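24-sterol C-methyltransferase (Haloferax volcanii, PDB 6F5Z) is a putative S-adenosylmethionine-dependent methyltransferase that associates with the Trm112 activator protein and binds S-adenosyl-L-homocysteine. Local coordinates at residues R33-E38 / T135-V140. Numbering follows the deposited sequence.
Sequences RMPVEE and TFYCAV
With CG roughly anti to its carbonyl carbon and beside the backbone N (chi1 -89°), Y137 directs its ring from the strand toward the 33-38 loop, while M34, whose CG is more squarely anti to the carbonyl carbon, slides past that ring in the opposite direction. The two side chains thus overlap along their lengths in a CH-pi contact: M34 CG sits over the centre of one face, 3.5 Å from the centroid of the Y137 ring and only 6° off its normal. Farther along, M34 SD lies obliquely, 4.5 Å from the same centroid, in a Met-aromatic contact, and the bend at chi3 (74°) keeps M34 CE 3.9 Å from Y137 CD1. P35, centre of an inverse gamma turn, meets the phenol end obliquely, its CD 3.8 Å from Y137 CE1, and its CG touches T135 CG2 tip to tip at 3.9 Å. T135 OG1 is buried here without a polar partner, whereas Y137 OH hydrogen-bonds to A180 O of the second subunit. An alanine here in place of Y137, lacking both ring and hydroxyl, would probably loosen the seat of M34 and P35 and weaken the tie to the second subunit. R33 also sets CB obliquely against the ring, and its extended chain carries the guanidinium away to salt bridges with E181 and D183 of the same subunit. The contact lays the loop between helix 16-33 and strand 41-45 over strand 134-140, which is flanked in the Rossmann-like methyltransferase sheet by strands 104-110 and 218-224.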
loop_
_atom_site.group_PDB
_atom_site.type_symbol
_atom_site.label_atom_id
_atom_site.label_comp_id
_atom_site.label_asym_id
_atom_site.label_seq_id
_atom_site.Cartn_x
_atom_site.Cartn_y
_atom_site.Cartn_z
ATOM N N ARG B 33 6.259 -4.102 3.850
ATOM C CA ARG B 33 5.587 -3.315 2.811
ATOM C C ARG B 33 6.000 -1.852 2.907
ATOM O O ARG B 33 5.755 -1.104 1.930
ATOM C CB ARG B 33 4.050 -3.410 2.984
ATOM C CG ARG B 33 3.544 -4.787 2.665
ATOM C CD ARG B 33 2.055 -4.944 2.886
ATOM N NE ARG B 33 1.671 -6.357 2.813
ATOM C CZ ARG B 33 0.425 -6.790 2.664
ATOM N NH1 ARG B 33 -0.575 -5.931 2.550
ATOM N NH2 ARG B 33 0.168 -8.094 2.654
ATOM N N MET B 34 6.494 -1.385 4.095
ATOM C CA MET B 34 6.723 0.048 4.295
ATOM C C MET B 34 7.735 0.594 3.316
ATOM O O MET B 34 8.808 0.000 3.152
ATOM C CB MET B 34 7.121 0.352 5.744
ATOM C CG MET B 34 6.024 0.031 6.674
ATOM S SD MET B 34 6.421 0.545 8.375
ATOM C CE MET B 34 6.235 2.369 8.263
ATOM N N PRO B 35 7.416 1.746 2.683
ATOM C CA PRO B 35 8.315 2.295 1.644
ATOM C C PRO B 35 9.440 3.142 2.231
ATOM O O PRO B 35 9.641 4.302 1.867
ATOM C CB PRO B 35 7.346 3.162 0.831
ATOM C CG PRO B 35 6.429 3.676 1.841
ATOM C CD PRO B 35 6.174 2.544 2.806
ATOM N N VAL B 36 10.161 2.552 3.178
ATOM C CA VAL B 36 11.263 3.234 3.853
ATOM C C VAL B 36 12.437 3.400 2.931
ATOM O O VAL B 36 12.839 2.440 2.258
ATOM C CB VAL B 36 11.686 2.347 5.063
ATOM C CG1 VAL B 36 13.008 2.825 5.675
ATOM C CG2 VAL B 36 10.582 2.311 6.109
ATOM N N GLU B 37 13.069 4.585 3.001
ATOM C CA GLU B 37 14.332 4.880 2.332
ATOM C C GLU B 37 15.378 4.851 3.443
ATOM O O GLU B 37 15.090 5.204 4.589
ATOM C CB GLU B 37 14.335 6.254 1.674
ATOM C CG GLU B 37 13.361 6.378 0.510
ATOM C CD GLU B 37 13.555 5.387 -0.632
ATOM O OE1 GLU B 37 14.651 4.791 -0.758
ATOM O OE2 GLU B 37 12.568 5.158 -1.363
ATOM N N GLU B 38 16.601 4.401 3.112
ATOM C CA GLU B 38 17.657 4.392 4.111
ATOM C C GLU B 38 17.788 5.781 4.716
ATOM O O GLU B 38 17.805 6.801 3.994
ATOM C CB GLU B 38 19.008 4.017 3.463
ATOM C CG GLU B 38 19.095 2.556 3.027
ATOM C CD GLU B 38 18.506 2.198 1.677
ATOM O OE1 GLU B 38 17.903 3.080 1.024
ATOM O OE2 GLU B 38 18.718 1.044 1.238
ATOM N N THR B 135 3.950 7.972 5.366
ATOM C CA THR B 135 2.887 6.989 5.532
ATOM C C THR B 135 2.626 6.628 6.962
ATOM O O THR B 135 3.491 6.811 7.828
ATOM C CB THR B 135 3.175 5.656 4.773
ATOM O OG1 THR B 135 4.228 4.929 5.436
ATOM C CG2 THR B 135 3.492 5.884 3.282
ATOM N N PHE B 136 1.380 6.220 7.207
ATOM C CA PHE B 136 0.974 5.657 8.489
ATOM C C PHE B 136 0.555 4.219 8.186
ATOM O O PHE B 136 -0.395 4.004 7.418
ATOM C CB PHE B 136 -0.212 6.454 9.120
ATOM C CG PHE B 136 -0.799 5.810 10.371
ATOM C CD1 PHE B 136 0.032 5.205 11.321
ATOM C CD2 PHE B 136 -2.162 5.875 10.629
ATOM C CE1 PHE B 136 -0.503 4.633 12.468
ATOM C CE2 PHE B 136 -2.690 5.348 11.797
ATOM C CZ PHE B 136 -1.863 4.731 12.713
ATOM N N TYR B 137 1.221 3.245 8.854
ATOM C CA TYR B 137 0.896 1.823 8.756
ATOM C C TYR B 137 0.198 1.459 10.075
ATOM O O TYR B 137 0.859 1.446 11.125
ATOM C CB TYR B 137 2.181 0.997 8.538
ATOM C CG TYR B 137 2.507 0.836 7.072
ATOM C CD1 TYR B 137 2.875 1.929 6.292
ATOM C CD2 TYR B 137 2.444 -0.411 6.460
ATOM C CE1 TYR B 137 3.085 1.800 4.917
ATOM C CE2 TYR B 137 2.673 -0.561 5.091
ATOM C CZ TYR B 137 2.975 0.549 4.319
ATOM O OH TYR B 137 3.157 0.383 2.965
ATOM N N CYS B 138 -1.116 1.191 10.008
ATOM C CA CYS B 138 -1.927 0.927 11.169
ATOM C C CYS B 138 -2.371 -0.536 11.130
ATOM O O CYS B 138 -3.230 -0.890 10.309
ATOM C CB CYS B 138 -3.138 1.860 11.116
ATOM S SG CYS B 138 -4.251 1.685 12.526
ATOM N N ALA B 139 -1.788 -1.370 12.032
ATOM C CA ALA B 139 -2.104 -2.794 12.010
ATOM C C ALA B 139 -2.832 -3.125 13.304
ATOM O O ALA B 139 -2.354 -2.743 14.396
ATOM C CB ALA B 139 -0.833 -3.610 11.901
ATOM N N VAL B 140 -3.984 -3.810 13.193
ATOM C CA VAL B 140 -4.795 -4.077 14.363
ATOM C C VAL B 140 -5.408 -5.459 14.279
ATOM O O VAL B 140 -5.830 -5.882 13.194
ATOM C CB VAL B 140 -5.921 -3.029 14.583
ATOM C CG1 VAL B 140 -5.357 -1.628 14.854
ATOM C CG2 VAL B 140 -6.896 -2.991 13.408
#